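Long-range contact in malonyl acyl carrier protein transacylase (Streptococcus pneumoniae, PDB 3IM8), which probably transfers the malonyl group from malonyl-CoA to holo acyl carrier protein, the step that supplies malonyl-ACP for fatty acid synthesis: residues M130-N135 / I190-S195. Numbering follows the deposited sequence.
Sequences MVAVLN and IPLKVS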
ATOM      1  N   MET A 130      -2.247   5.033 -16.340  1.00 24.05           N
ATOM      2  CA  MET A 130      -2.772   5.456 -15.037  1.00 24.12           C
ATOM      3  C   MET A 130      -2.925   6.972 -15.027  1.00 23.36           C
ATOM      4  O   MET A 130      -1.973   7.706 -15.364  1.00 22.98           O
ATOM      5  CB  MET A 130      -1.818   5.015 -13.888  1.00 24.51           C
ATOM      6  CG  MET A 130      -1.909   3.510 -13.563  1.00 26.53           C
ATOM      7  SD  MET A 130      -0.662   2.965 -12.398  1.00 31.11           S
ATOM      8  CE  MET A 130      -1.287   3.952 -11.019  1.00 27.62           C
ATOM      9  N   VAL A 131      -4.110   7.465 -14.680  1.00 21.74           N
ATOM     10  CA  VAL A 131      -4.263   8.881 -14.674  1.00 22.05           C
ATOM     11  C   VAL A 131      -4.836   9.205 -13.341  1.00 22.87           C
ATOM     12  O   VAL A 131      -5.738   8.526 -12.923  1.00 24.20           O
ATOM     13  CB  VAL A 131      -5.200   9.380 -15.821  1.00 21.80           C
ATOM     14  CG1 VAL A 131      -5.437  10.869 -15.657  1.00 22.21           C
ATOM     15  CG2 VAL A 131      -4.535   9.149 -17.172  1.00 20.87           C
ATOM     16  N   ALA A 132      -4.292  10.195 -12.642  1.00 23.92           N
ATOM     17  CA  ALA A 132      -4.957  10.728 -11.455  1.00 24.16           C
ATOM     18  C   ALA A 132      -5.982  11.770 -11.889  1.00 24.99           C
ATOM     19  O   ALA A 132      -5.650  12.764 -12.529  1.00 24.01           O
ATOM     20  CB  ALA A 132      -3.952  11.357 -10.489  1.00 24.69           C
ATOM     21  N   VAL A 133      -7.235  11.516 -11.520  1.00 25.95           N
ATOM     22  CA  VAL A 133      -8.336  12.431 -11.787  1.00 26.34           C
ATOM     23  C   VAL A 133      -8.644  13.245 -10.536  1.00 28.78           C
ATOM     24  O   VAL A 133      -9.241  12.745  -9.583  1.00 29.43           O
ATOM     25  CB  VAL A 133      -9.604  11.679 -12.228  1.00 26.08           C
ATOM     26  CG1 VAL A 133     -10.719  12.662 -12.549  1.00 24.00           C
ATOM     27  CG2 VAL A 133      -9.304  10.790 -13.425  1.00 24.31           C
ATOM     28  N   LEU A 134      -8.224  14.504 -10.551  1.00 31.71           N
ATOM     29  CA  LEU A 134      -8.361  15.397  -9.411  1.00 34.86           C
ATOM     30  C   LEU A 134      -9.653  16.205  -9.460  1.00 36.80           C
ATOM     31  O   LEU A 134     -10.118  16.604 -10.529  1.00 36.97           O
ATOM     32  CB  LEU A 134      -7.159  16.341  -9.324  1.00 20.00           C
ATOM     33  CG  LEU A 134      -5.878  15.753  -8.728  1.00 20.00           C
ATOM     34  CD1 LEU A 134      -5.657  14.332  -9.224  1.00 20.00           C
ATOM     35  CD2 LEU A 134      -4.681  16.632  -9.055  1.00 20.00           C
ATOM     36  N   ASN A 135     -10.260  16.418  -8.300  1.00 38.77           N
ATOM     37  CA  ASN A 135     -11.462  17.246  -8.191  1.00 41.40           C
ATOM     38  C   ASN A 135     -12.584  16.995  -9.211  1.00 40.68           C
ATOM     39  O   ASN A 135     -13.042  17.926  -9.874  1.00 40.64           O
ATOM     40  CB  ASN A 135     -11.082  18.730  -8.201  1.00 42.64           C
ATOM     41  CG  ASN A 135     -10.171  19.105  -7.049  1.00 47.48           C
ATOM     42  OD1 ASN A 135      -9.068  19.613  -7.255  1.00 51.65           O
ATOM     43  ND2 ASN A 135     -10.627  18.856  -5.827  1.00 50.42           N
ATOM     44  N   ILE A 190      -3.892  13.932 -14.309  1.00 28.22           N
ATOM     45  CA  ILE A 190      -2.442  13.821 -14.305  1.00 28.28           C
ATOM     46  C   ILE A 190      -1.978  12.432 -14.695  1.00 28.29           C
ATOM     47  O   ILE A 190      -2.123  11.516 -13.889  1.00 28.34           O
ATOM     48  CB  ILE A 190      -1.861  14.156 -12.925  1.00 29.05           C
ATOM     49  CG1 ILE A 190      -2.482  15.466 -12.392  1.00 30.74           C
ATOM     50  CG2 ILE A 190      -0.264  14.124 -13.005  1.00 28.94           C
ATOM     51  CD1 ILE A 190      -2.079  15.826 -10.905  1.00 33.32           C
ATOM     52  N   PRO A 191      -1.430  12.260 -15.925  1.00 28.98           N
ATOM     53  CA  PRO A 191      -0.812  10.962 -16.230  1.00 29.65           C
ATOM     54  C   PRO A 191       0.290  10.581 -15.231  1.00 30.34           C
ATOM     55  O   PRO A 191       1.045  11.435 -14.773  1.00 29.97           O
ATOM     56  CB  PRO A 191      -0.224  11.157 -17.634  1.00 29.83           C
ATOM     57  CG  PRO A 191      -1.072  12.233 -18.265  1.00 29.57           C
ATOM     58  CD  PRO A 191      -1.331  13.181 -17.076  1.00 29.40           C
ATOM     59  N   LEU A 192       0.371   9.296 -14.899  1.00 31.10           N
ATOM     60  CA  LEU A 192       1.337   8.798 -13.935  1.00 31.35           C
ATOM     61  C   LEU A 192       2.256   7.722 -14.546  1.00 31.93           C
ATOM     62  O   LEU A 192       1.768   6.847 -15.264  1.00 32.04           O
ATOM     63  CB  LEU A 192       0.597   8.225 -12.717  1.00 31.57           C
ATOM     64  CG  LEU A 192      -0.467   9.018 -11.967  1.00 32.57           C
ATOM     65  CD1 LEU A 192      -0.925   8.189 -10.775  1.00 33.34           C
ATOM     66  CD2 LEU A 192       0.005  10.389 -11.503  1.00 32.65           C
ATOM     67  N   LYS A 193       3.566   7.776 -14.265  1.00 32.00           N
ATOM     68  CA  LYS A 193       4.503   6.720 -14.691  1.00 32.97           C
ATOM     69  C   LYS A 193       5.132   5.961 -13.489  1.00 34.01           C
ATOM     70  O   LYS A 193       6.362   6.050 -13.246  1.00 34.87           O
ATOM     71  CB  LYS A 193       5.592   7.279 -15.653  1.00 33.12           C
ATOM     72  CG  LYS A 193       5.167   7.450 -17.129  1.00 33.87           C
ATOM     73  CD  LYS A 193       4.982   6.063 -17.851  1.00 35.26           C
ATOM     74  CE  LYS A 193       4.383   6.247 -19.270  1.00 34.21           C
ATOM     75  NZ  LYS A 193       3.962   4.953 -19.985  1.00 29.15           N
ATOM     76  N   VAL A 194       4.296   5.181 -12.774  1.00 33.75           N
ATOM     77  CA  VAL A 194       4.631   4.614 -11.446  1.00 33.28           C
ATOM     78  C   VAL A 194       4.725   3.067 -11.467  1.00 32.26           C
ATOM     79  O   VAL A 194       5.612   2.477 -10.837  1.00 32.87           O
ATOM     80  CB  VAL A 194       3.624   5.141 -10.356  1.00 33.64           C
ATOM     81  CG1 VAL A 194       3.741   4.391  -8.998  1.00 36.17           C
ATOM     82  CG2 VAL A 194       3.809   6.667 -10.134  1.00 33.98           C
ATOM     83  N   SER A 195       3.829   2.417 -12.199  1.00 30.40           N
ATOM     84  CA  SER A 195       3.738   0.947 -12.200  1.00 29.97           C
ATOM     85  C   SER A 195       2.813   0.472 -13.319  1.00 28.76           C
ATOM     86  O   SER A 195       2.155   1.309 -14.017  1.00 27.48           O
ATOM     87  CB  SER A 195       3.202   0.419 -10.853  1.00 30.21           C
ATOM     88  OG  SER A 195       1.895   0.933 -10.596  1.00 32.28           O
TER
HETATM   89  O   HOH W   1       0.521   6.103 -17.604  1.00 23.37           O
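Ala132 and Ile190 form an antiparallel hydrogen-bonded pair, Ala132 N to Ile190 O and Ile190 N to Ala132 O both 2.8 Å, and the ladder continues past the non-hydrogen-bonded pair Val131 and Pro191 to Leu192 N, 2.9 Å from Met130 O. The bond from Ile190 N to Ala132 O is nearly straight (170° at the hydrogen) and lies in the carbonyl plane, whereas Ala132 N sits above the plane of the Ile190 carbonyl. Proline, which has no N-H, suits position 191 because a non-hydrogen-bonded pair asks none of it. Farther along, a water accepts from Met130 N and donates to Leu192 O, bridging the two segments.

On the face carrying Ala132, its small CB leaves room for Leu192 CD2, 4.2 Å away, and Ile190 lies beside it. The ends of Leu134 and Ile190 cross at a slant, their CD2 and CD1 methyls modelled at 3.3 Å, probably closer than they really lie. Val131, on the other face, turns CG1 anti to its backbone N (chi1 174°), over the Ile190 backbone, while helix 171-184 packs on its side chain. The long, unbranched side chain of Met130 carries SD to 3.6 Å from Ser195 O, where segment 190-195 has left the sheet.

Direct bonds thus join the first and last strands of the ferredoxin-like subdomain, and beyond them water and thioether contacts lead toward Ser195, about 7 Å by side chain from the predicted active-site His199.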